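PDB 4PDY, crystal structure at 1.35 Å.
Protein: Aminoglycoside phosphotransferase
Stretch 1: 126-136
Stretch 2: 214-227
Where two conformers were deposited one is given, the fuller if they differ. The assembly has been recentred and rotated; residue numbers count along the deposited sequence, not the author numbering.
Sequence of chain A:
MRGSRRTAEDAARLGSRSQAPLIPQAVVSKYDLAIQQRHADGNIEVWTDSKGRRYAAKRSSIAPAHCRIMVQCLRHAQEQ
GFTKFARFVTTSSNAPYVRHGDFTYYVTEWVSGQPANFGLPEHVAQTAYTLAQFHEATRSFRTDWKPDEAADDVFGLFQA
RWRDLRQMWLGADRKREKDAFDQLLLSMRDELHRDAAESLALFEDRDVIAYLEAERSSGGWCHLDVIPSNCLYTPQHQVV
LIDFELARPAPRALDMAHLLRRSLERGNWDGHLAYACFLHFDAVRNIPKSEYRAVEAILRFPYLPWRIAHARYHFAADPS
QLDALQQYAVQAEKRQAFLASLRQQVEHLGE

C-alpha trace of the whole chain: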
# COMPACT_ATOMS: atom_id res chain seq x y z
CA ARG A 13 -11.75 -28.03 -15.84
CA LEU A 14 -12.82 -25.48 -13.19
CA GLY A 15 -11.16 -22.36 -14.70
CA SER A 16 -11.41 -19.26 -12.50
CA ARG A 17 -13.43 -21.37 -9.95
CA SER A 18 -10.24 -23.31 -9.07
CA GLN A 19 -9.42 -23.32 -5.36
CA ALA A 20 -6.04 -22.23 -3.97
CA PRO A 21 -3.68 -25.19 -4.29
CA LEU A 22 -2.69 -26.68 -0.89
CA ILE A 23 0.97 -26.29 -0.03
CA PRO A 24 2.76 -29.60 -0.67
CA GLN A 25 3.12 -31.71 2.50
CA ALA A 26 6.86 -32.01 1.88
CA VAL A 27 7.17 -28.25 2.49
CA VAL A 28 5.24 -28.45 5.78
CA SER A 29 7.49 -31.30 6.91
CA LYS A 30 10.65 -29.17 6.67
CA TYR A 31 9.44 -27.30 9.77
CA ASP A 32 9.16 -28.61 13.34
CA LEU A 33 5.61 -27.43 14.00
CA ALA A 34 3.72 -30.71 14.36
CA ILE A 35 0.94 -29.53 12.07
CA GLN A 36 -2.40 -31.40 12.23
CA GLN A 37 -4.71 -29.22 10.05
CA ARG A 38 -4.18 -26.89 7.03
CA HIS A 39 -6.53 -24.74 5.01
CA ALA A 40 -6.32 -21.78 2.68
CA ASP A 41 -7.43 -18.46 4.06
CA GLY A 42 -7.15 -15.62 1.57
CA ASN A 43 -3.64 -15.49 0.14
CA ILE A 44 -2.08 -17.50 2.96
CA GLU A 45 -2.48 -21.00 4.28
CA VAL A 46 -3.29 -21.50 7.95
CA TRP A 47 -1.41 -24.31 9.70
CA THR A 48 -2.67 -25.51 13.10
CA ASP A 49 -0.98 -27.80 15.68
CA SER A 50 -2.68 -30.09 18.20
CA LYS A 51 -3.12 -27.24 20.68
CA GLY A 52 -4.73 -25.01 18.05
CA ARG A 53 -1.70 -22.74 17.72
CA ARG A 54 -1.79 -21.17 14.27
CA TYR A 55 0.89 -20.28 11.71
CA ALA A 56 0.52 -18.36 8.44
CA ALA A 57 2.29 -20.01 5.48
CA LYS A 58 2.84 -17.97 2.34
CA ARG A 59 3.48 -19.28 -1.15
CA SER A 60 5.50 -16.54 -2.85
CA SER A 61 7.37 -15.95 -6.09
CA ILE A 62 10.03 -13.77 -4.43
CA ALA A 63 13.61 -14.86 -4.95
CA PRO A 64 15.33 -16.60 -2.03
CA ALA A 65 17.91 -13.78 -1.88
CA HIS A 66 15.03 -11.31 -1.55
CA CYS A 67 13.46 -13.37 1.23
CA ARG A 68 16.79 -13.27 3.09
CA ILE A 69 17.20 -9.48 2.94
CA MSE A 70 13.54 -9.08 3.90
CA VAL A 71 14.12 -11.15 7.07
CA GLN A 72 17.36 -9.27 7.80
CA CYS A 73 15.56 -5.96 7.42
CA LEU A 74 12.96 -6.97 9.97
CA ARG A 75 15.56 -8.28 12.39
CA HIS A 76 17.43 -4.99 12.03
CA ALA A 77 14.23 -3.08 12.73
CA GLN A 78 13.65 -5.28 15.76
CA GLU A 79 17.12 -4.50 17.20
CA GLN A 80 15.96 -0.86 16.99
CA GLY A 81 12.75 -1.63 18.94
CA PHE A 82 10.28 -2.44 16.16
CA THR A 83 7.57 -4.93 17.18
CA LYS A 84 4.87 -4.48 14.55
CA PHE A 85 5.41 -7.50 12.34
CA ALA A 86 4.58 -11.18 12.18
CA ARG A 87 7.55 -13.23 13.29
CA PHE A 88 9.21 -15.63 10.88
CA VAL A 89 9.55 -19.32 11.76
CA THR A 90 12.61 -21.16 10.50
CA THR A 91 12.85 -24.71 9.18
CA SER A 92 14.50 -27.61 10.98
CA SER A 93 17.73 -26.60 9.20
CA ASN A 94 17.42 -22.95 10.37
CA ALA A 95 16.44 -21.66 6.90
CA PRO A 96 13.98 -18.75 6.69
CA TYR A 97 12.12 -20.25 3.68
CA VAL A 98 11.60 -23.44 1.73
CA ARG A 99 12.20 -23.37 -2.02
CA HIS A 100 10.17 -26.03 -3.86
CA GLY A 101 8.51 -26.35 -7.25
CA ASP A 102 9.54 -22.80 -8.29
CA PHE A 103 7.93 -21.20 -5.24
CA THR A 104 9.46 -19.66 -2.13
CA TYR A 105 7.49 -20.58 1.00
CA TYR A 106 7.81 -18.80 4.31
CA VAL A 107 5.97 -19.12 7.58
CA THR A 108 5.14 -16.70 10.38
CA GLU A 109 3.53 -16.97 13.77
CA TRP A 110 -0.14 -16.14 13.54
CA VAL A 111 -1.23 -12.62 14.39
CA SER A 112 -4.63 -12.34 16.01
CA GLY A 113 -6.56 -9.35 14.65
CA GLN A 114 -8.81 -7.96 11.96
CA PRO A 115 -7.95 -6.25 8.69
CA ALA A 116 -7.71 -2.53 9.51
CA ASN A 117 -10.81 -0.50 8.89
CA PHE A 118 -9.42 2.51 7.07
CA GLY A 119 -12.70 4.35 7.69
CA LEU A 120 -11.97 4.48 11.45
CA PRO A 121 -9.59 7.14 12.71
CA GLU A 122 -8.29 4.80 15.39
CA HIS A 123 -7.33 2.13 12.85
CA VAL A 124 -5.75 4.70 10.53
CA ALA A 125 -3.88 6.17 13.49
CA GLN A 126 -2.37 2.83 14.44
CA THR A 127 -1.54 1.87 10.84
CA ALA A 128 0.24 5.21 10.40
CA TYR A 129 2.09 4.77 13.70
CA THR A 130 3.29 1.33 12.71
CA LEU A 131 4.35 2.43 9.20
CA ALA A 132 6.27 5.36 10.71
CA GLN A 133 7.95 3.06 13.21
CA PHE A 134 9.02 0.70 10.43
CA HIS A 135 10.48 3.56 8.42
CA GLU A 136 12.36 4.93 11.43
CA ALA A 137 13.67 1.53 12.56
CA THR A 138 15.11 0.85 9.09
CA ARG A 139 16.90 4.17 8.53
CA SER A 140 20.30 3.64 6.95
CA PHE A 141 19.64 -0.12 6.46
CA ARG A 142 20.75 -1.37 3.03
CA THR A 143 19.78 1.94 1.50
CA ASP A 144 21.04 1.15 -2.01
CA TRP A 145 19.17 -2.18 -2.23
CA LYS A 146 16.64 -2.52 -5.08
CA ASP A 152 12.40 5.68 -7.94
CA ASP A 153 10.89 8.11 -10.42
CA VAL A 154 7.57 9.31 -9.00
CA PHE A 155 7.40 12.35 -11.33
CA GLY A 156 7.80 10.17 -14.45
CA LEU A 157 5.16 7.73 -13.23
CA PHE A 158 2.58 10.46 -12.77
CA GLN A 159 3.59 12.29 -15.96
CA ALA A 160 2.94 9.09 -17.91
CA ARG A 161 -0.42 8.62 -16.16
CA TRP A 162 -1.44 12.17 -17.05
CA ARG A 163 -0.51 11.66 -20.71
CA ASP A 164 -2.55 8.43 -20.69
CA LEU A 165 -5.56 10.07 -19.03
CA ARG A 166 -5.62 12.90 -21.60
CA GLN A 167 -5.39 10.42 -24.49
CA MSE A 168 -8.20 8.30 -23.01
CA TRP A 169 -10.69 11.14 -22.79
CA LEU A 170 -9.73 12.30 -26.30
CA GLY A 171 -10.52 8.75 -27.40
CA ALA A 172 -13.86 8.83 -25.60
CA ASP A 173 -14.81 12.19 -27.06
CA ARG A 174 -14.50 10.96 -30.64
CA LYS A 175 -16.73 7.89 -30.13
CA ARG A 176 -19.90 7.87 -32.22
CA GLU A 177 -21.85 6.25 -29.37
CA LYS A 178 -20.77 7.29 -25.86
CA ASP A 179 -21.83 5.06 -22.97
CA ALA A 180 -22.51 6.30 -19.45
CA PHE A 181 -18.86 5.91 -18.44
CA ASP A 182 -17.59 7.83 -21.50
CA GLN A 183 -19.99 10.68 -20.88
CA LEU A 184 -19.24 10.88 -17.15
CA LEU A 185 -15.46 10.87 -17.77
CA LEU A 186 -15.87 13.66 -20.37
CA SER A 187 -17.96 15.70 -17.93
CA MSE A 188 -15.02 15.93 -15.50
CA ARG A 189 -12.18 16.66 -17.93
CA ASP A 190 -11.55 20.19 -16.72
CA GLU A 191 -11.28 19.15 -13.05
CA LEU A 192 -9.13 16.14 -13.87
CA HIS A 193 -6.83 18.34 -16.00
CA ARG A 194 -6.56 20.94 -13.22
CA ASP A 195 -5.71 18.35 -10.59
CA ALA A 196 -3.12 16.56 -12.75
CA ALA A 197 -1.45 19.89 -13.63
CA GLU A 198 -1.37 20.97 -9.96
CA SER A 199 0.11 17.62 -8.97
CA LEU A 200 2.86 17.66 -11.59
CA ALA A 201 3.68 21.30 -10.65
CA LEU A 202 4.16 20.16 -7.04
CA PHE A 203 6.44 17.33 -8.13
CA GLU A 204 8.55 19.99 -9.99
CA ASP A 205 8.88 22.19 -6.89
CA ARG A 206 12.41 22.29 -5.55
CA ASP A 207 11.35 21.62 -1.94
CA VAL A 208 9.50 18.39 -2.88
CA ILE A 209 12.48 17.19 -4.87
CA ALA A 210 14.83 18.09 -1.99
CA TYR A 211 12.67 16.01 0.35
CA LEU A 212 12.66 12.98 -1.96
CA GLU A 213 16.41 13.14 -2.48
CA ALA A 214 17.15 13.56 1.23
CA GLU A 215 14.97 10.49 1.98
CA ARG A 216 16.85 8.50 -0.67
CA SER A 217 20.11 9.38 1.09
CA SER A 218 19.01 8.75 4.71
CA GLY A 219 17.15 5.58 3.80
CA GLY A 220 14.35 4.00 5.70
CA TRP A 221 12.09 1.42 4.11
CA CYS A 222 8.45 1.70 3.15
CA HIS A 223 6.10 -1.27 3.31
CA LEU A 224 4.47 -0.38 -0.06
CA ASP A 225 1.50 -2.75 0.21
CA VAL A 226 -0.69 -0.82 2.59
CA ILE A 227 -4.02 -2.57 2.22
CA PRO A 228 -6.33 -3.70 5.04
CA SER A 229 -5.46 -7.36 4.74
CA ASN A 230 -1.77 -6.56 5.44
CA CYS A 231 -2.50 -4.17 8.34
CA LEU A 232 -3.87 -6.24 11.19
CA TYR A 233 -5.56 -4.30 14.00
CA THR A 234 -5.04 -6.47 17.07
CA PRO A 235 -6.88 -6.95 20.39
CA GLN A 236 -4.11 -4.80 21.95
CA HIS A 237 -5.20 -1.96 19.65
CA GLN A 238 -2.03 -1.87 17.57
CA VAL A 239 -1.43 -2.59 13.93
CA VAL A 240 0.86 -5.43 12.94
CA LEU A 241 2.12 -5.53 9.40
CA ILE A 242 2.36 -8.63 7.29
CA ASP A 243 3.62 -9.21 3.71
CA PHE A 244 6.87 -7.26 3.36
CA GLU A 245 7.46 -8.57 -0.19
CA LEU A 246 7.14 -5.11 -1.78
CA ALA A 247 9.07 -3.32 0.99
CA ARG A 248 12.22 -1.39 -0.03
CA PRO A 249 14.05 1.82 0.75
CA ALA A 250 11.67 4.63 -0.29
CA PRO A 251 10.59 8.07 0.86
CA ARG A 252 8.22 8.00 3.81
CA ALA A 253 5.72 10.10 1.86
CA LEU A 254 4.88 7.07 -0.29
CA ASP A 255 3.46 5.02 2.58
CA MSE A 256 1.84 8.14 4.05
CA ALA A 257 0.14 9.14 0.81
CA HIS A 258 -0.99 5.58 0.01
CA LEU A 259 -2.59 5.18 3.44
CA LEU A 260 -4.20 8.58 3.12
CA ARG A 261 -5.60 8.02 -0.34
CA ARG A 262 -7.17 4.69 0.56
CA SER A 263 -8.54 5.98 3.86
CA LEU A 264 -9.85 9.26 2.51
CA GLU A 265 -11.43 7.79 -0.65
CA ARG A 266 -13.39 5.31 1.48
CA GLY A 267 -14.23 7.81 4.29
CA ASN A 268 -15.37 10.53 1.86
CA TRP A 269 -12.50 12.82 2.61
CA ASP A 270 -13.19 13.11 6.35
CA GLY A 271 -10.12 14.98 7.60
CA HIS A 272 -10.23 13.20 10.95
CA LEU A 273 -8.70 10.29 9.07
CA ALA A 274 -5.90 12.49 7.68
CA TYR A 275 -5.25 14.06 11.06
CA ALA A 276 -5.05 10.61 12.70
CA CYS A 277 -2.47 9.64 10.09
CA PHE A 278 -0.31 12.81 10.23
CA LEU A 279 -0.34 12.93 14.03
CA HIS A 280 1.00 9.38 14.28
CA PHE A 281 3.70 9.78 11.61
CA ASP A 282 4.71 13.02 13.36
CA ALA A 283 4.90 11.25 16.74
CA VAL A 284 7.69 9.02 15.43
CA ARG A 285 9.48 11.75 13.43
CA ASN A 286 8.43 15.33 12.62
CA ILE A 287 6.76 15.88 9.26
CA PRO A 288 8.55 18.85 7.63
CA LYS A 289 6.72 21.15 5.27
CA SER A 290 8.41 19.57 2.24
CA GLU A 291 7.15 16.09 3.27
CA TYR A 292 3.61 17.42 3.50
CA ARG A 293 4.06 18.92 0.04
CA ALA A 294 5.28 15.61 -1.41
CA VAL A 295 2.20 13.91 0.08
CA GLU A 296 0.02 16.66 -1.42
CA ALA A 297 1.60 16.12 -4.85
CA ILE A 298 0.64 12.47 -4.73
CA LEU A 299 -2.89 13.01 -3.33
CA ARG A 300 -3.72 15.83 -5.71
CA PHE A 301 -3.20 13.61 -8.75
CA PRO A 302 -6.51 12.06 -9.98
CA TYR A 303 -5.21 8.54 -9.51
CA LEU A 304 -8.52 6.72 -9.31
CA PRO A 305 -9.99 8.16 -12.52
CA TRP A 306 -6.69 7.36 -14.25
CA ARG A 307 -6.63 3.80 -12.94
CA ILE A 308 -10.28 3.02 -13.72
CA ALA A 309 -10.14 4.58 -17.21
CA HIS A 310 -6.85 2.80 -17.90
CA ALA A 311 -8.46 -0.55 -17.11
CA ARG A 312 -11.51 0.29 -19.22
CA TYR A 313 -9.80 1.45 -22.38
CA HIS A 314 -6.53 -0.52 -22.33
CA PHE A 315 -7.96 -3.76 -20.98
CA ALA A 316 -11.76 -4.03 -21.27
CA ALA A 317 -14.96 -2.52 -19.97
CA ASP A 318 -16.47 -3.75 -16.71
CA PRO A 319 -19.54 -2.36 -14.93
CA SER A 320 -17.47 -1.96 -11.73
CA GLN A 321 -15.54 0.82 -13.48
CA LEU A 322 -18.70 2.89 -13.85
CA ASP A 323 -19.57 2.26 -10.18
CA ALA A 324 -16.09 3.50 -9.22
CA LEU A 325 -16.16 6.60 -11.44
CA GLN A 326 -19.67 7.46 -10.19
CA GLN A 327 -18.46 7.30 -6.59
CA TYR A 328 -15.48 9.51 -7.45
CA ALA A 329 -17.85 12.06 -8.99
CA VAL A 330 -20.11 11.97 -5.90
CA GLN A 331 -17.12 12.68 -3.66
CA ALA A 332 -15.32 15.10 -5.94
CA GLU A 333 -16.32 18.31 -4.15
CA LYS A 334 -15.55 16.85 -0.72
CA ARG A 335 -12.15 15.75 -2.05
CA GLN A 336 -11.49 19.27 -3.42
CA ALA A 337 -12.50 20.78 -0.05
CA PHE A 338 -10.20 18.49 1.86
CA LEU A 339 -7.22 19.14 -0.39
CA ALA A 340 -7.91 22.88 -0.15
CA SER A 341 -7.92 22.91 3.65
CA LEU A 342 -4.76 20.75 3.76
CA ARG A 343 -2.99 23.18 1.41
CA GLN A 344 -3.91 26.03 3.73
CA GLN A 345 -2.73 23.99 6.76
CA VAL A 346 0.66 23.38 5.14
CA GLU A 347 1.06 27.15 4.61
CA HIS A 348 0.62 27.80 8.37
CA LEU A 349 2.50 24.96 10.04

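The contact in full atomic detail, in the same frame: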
# COMPACT_ATOMS: atom_id res chain seq x y z
N GLN A 126 -3.29 3.90 14.09
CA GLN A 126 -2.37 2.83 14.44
C GLN A 126 -1.60 2.28 13.23
O GLN A 126 -0.45 1.87 13.39
CB GLN A 126 -3.08 1.71 15.24
CG GLN A 126 -3.48 2.19 16.64
CD GLN A 126 -2.28 2.72 17.42
OE1 GLN A 126 -1.23 2.08 17.48
NE2 GLN A 126 -2.42 3.92 17.98
N THR A 127 -2.25 2.23 12.07
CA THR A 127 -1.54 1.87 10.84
C THR A 127 -0.41 2.87 10.53
O THR A 127 0.69 2.47 10.27
CB THR A 127 -2.52 1.74 9.66
OG1 THR A 127 -3.56 0.80 10.00
CG2 THR A 127 -1.83 1.27 8.40
N ALA A 128 -0.73 4.16 10.62
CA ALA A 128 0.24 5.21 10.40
C ALA A 128 1.40 5.09 11.40
O ALA A 128 2.56 5.19 11.05
CB ALA A 128 -0.43 6.56 10.52
N TYR A 129 1.08 4.89 12.67
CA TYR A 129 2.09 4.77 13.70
C TYR A 129 3.06 3.65 13.35
O TYR A 129 4.29 3.78 13.43
CB TYR A 129 1.41 4.56 15.06
CG TYR A 129 2.29 4.66 16.28
CD1 TYR A 129 3.09 5.78 16.49
CD2 TYR A 129 2.25 3.68 17.27
CE1 TYR A 129 3.87 5.88 17.64
CE2 TYR A 129 3.03 3.78 18.40
CZ TYR A 129 3.84 4.88 18.58
OH TYR A 129 4.61 4.98 19.71
N THR A 130 2.49 2.49 13.03
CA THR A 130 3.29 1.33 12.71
C THR A 130 4.17 1.58 11.46
O THR A 130 5.36 1.21 11.47
CB THR A 130 2.36 0.11 12.52
OG1 THR A 130 1.87 -0.27 13.82
CG2 THR A 130 3.06 -1.03 11.84
N LEU A 131 3.57 2.12 10.41
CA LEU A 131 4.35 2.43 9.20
C LEU A 131 5.52 3.39 9.51
O LEU A 131 6.63 3.20 9.02
CB LEU A 131 3.44 3.01 8.13
CG LEU A 131 2.46 2.01 7.49
CD1 LEU A 131 1.40 2.80 6.72
CD2 LEU A 131 3.17 1.00 6.60
N ALA A 132 5.24 4.40 10.31
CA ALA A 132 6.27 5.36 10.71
C ALA A 132 7.37 4.69 11.51
O ALA A 132 8.55 4.96 11.35
CB ALA A 132 5.64 6.48 11.48
N GLN A 133 6.98 3.79 12.42
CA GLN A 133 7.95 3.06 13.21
C GLN A 133 8.84 2.18 12.33
O GLN A 133 10.04 2.07 12.57
CB GLN A 133 7.26 2.20 14.28
CG GLN A 133 6.64 3.00 15.40
CD GLN A 133 5.97 2.14 16.43
OE1 GLN A 133 5.36 1.11 16.08
NE2 GLN A 133 6.12 2.49 17.71
N PHE A 134 8.24 1.53 11.35
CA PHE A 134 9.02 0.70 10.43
C PHE A 134 10.05 1.54 9.66
O PHE A 134 11.20 1.15 9.53
CB PHE A 134 8.08 -0.03 9.46
CG PHE A 134 8.79 -0.87 8.42
CD1 PHE A 134 9.61 -1.91 8.79
CD2 PHE A 134 8.63 -0.60 7.07
CE1 PHE A 134 10.26 -2.68 7.84
CE2 PHE A 134 9.26 -1.36 6.12
CZ PHE A 134 10.10 -2.39 6.50
N HIS A 135 9.61 2.69 9.19
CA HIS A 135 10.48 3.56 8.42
C HIS A 135 11.64 4.05 9.27
O HIS A 135 12.80 4.02 8.84
CB HIS A 135 9.69 4.73 7.85
CG HIS A 135 10.41 5.46 6.77
ND1 HIS A 135 10.35 5.09 5.45
CD2 HIS A 135 11.22 6.55 6.82
CE1 HIS A 135 11.10 5.91 4.73
NE2 HIS A 135 11.63 6.80 5.54
N GLU A 136 11.33 4.43 10.51
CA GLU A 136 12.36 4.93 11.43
C GLU A 136 13.36 3.84 11.79
O GLU A 136 14.57 4.05 11.81
CB GLU A 136 11.69 5.50 12.68
CG GLU A 136 12.64 6.04 13.74
CD GLU A 136 13.29 7.37 13.37
OE1 GLU A 136 12.94 7.97 12.34
OE2 GLU A 136 14.16 7.82 14.14
N ALA A 214 16.66 13.73 -0.14
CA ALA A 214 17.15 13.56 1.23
C ALA A 214 16.72 12.20 1.79
O ALA A 214 17.51 11.51 2.44
CB ALA A 214 16.64 14.67 2.12
N GLU A 215 15.47 11.82 1.55
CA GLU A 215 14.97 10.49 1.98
C GLU A 215 15.75 9.36 1.34
O GLU A 215 16.11 8.39 2.02
CB GLU A 215 13.48 10.37 1.66
CG GLU A 215 12.58 11.05 2.68
CD GLU A 215 12.44 10.26 3.97
OE1 GLU A 215 11.89 9.15 3.96
OE2 GLU A 215 12.90 10.75 5.02
N ARG A 216 16.03 9.48 0.04
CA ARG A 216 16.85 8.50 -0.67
C ARG A 216 18.21 8.32 -0.01
O ARG A 216 18.70 7.20 0.13
CB ARG A 216 17.03 8.90 -2.15
CG ARG A 216 17.70 7.82 -3.00
CD ARG A 216 17.31 7.93 -4.47
NE ARG A 216 18.26 7.23 -5.34
CZ ARG A 216 18.07 6.97 -6.63
NH1 ARG A 216 16.95 7.34 -7.23
NH2 ARG A 216 19.00 6.33 -7.32
N SER A 217 18.81 9.43 0.44
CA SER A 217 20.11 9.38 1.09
C SER A 217 20.07 8.78 2.50
O SER A 217 20.91 7.95 2.83
CB SER A 217 20.75 10.78 1.10
OG SER A 217 22.00 10.76 1.75
N SER A 218 19.09 9.19 3.31
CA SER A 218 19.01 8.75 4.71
C SER A 218 18.44 7.34 4.85
O SER A 218 18.64 6.66 5.86
CB SER A 218 18.18 9.73 5.53
OG SER A 218 16.86 9.81 5.04
N GLY A 219 17.72 6.90 3.82
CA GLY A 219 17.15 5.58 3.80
C GLY A 219 15.93 5.50 4.68
O GLY A 219 15.28 6.50 4.99
N GLY A 220 15.61 4.28 5.08
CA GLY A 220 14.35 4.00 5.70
C GLY A 220 13.49 3.34 4.65
O GLY A 220 13.36 3.83 3.51
N TRP A 221 12.92 2.19 5.01
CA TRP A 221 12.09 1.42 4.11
C TRP A 221 10.63 1.79 4.26
O TRP A 221 10.16 2.10 5.36
CB TRP A 221 12.25 -0.07 4.40
CG TRP A 221 13.58 -0.65 4.07
CD1 TRP A 221 14.81 -0.10 4.31
CD2 TRP A 221 13.82 -1.93 3.48
NE1 TRP A 221 15.81 -0.96 3.87
CE2 TRP A 221 15.22 -2.07 3.34
CE3 TRP A 221 12.99 -2.96 3.00
CZ2 TRP A 221 15.80 -3.22 2.79
CZ3 TRP A 221 13.56 -4.07 2.44
CH2 TRP A 221 14.95 -4.21 2.35
N CYS A 222 9.90 1.71 3.16
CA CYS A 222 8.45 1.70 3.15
C CYS A 222 7.96 0.28 2.97
O CYS A 222 8.65 -0.56 2.41
CB CYS A 222 7.86 2.59 2.04
SG CYS A 222 7.85 4.35 2.40
N HIS A 223 6.74 0.03 3.46
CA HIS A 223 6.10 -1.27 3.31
C HIS A 223 5.56 -1.46 1.88
O HIS A 223 5.72 -2.52 1.29
CB HIS A 223 4.98 -1.37 4.34
CG HIS A 223 4.21 -2.66 4.28
ND1 HIS A 223 3.12 -2.83 3.47
CD2 HIS A 223 4.37 -3.82 4.96
CE1 HIS A 223 2.62 -4.04 3.66
NE2 HIS A 223 3.37 -4.66 4.54
N LEU A 224 4.91 -0.43 1.35
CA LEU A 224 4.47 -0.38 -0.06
C LEU A 224 3.41 -1.40 -0.46
O LEU A 224 3.17 -1.62 -1.63
CB LEU A 224 5.66 -0.43 -1.02
CG LEU A 224 6.69 0.69 -0.80
CD1 LEU A 224 7.88 0.57 -1.75
CD2 LEU A 224 6.04 2.06 -0.93
N ASP A 225 2.70 -1.97 0.53
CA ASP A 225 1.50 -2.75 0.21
C ASP A 225 0.48 -2.54 1.32
O ASP A 225 0.01 -3.48 1.99
CB ASP A 225 1.86 -4.21 0.02
CG ASP A 225 0.80 -4.99 -0.73
OD1 ASP A 225 -0.14 -4.37 -1.29
OD2 ASP A 225 0.92 -6.22 -0.76
N VAL A 226 0.11 -1.29 1.48
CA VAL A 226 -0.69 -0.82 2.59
C VAL A 226 -2.16 -0.96 2.26
O VAL A 226 -2.83 -0.02 1.85
CB VAL A 226 -0.33 0.63 2.95
CG1 VAL A 226 -1.12 1.10 4.15
CG2 VAL A 226 1.18 0.74 3.20
N ILE A 227 -2.63 -2.19 2.46
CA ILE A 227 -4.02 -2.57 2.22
C ILE A 227 -4.51 -3.21 3.52
O ILE A 227 -3.71 -3.71 4.29
CB ILE A 227 -4.14 -3.52 1.02
CG1 ILE A 227 -3.34 -4.82 1.21
CG2 ILE A 227 -3.70 -2.78 -0.24
CD1 ILE A 227 -3.53 -5.84 0.11
O HOH W 1 14.42 8.49 6.36

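Stretch 2 enters this contact as the end of a helix, and its first residue to reach the other helix is Glu215. The CA-to-CB bond of Glu215 runs sideways, but the side chain, with chi1 and chi2 both m, folds so that its carboxylate arrives at the imidazole of His135. His135 NE2 donates to Glu215 OE1 at 2.8 Å, a short bond but a weak one, since the angle at the hydrogen is 129°. A water reinforces this corner: it donates to Glu215 OE2 and to Gly219 O, accepts from Ser218 OG, and its O makes a weak hydrogen bond with His135 NE2 at 3.4 Å.

The helix stops at Gly219, where phi turns positive, a conformation that favours glycine by itself. Gly220 has two separate reasons to lack a side chain. At its backbone angles a CB would jam against the carbonyl oxygen of Gly219, and that same CB would point toward stretch 1 and lie 2.7 Å from His135 NE2, a clash. The bare CA of Gly220 instead packs over the face of the imidazole, 3.9 Å from the centroid of the His135 ring and 12° off its normal, in a CH-pi contact. Here the CA atoms come closest, His135 CA lying 4.8 Å from Gly220 CA.

Trp221 begins a short strand and offers both its carbonyl oxygen and its CB. His135 ND1 donates to Trp221 O at 3.0 Å, again weakly, and the same oxygen receives a CA-H...O contact from His135 CA at 3.4 Å. Both ring nitrogens of His135 are therefore used as donors, which ties the helix end and the strand to a single side chain. Phe134 also packs here, its CE2 lying 3.7 Å from Trp221 CB, while the end of the tryptophan side chain leads away. The edge of the phenylalanine ring continues along the backbone, with Phe134 CE2 3.8 Å from Cys222 C.

Cys222 points its CB away, and from His223 onward the contact becomes apolar and looser. Leu131 CD2 meets His223 CB at 3.7 Å; the His223 ring, meanwhile, is held within its own loop by a bond from Asp225 N to His223 ND1 at 3.1 Å. Leu224 and Asp225 make no contact with the helix. Val226 turns back toward it, placing CG2 3.9 Å from Leu131 CD2 and CG1 4.3 Å from Thr127 CG2. Thr127 CA and Val226 CA stand 8.7 Å apart: glycine permits the tight end, and methyl groups of Leu131, Thr127 and Val226 meet across the wide one.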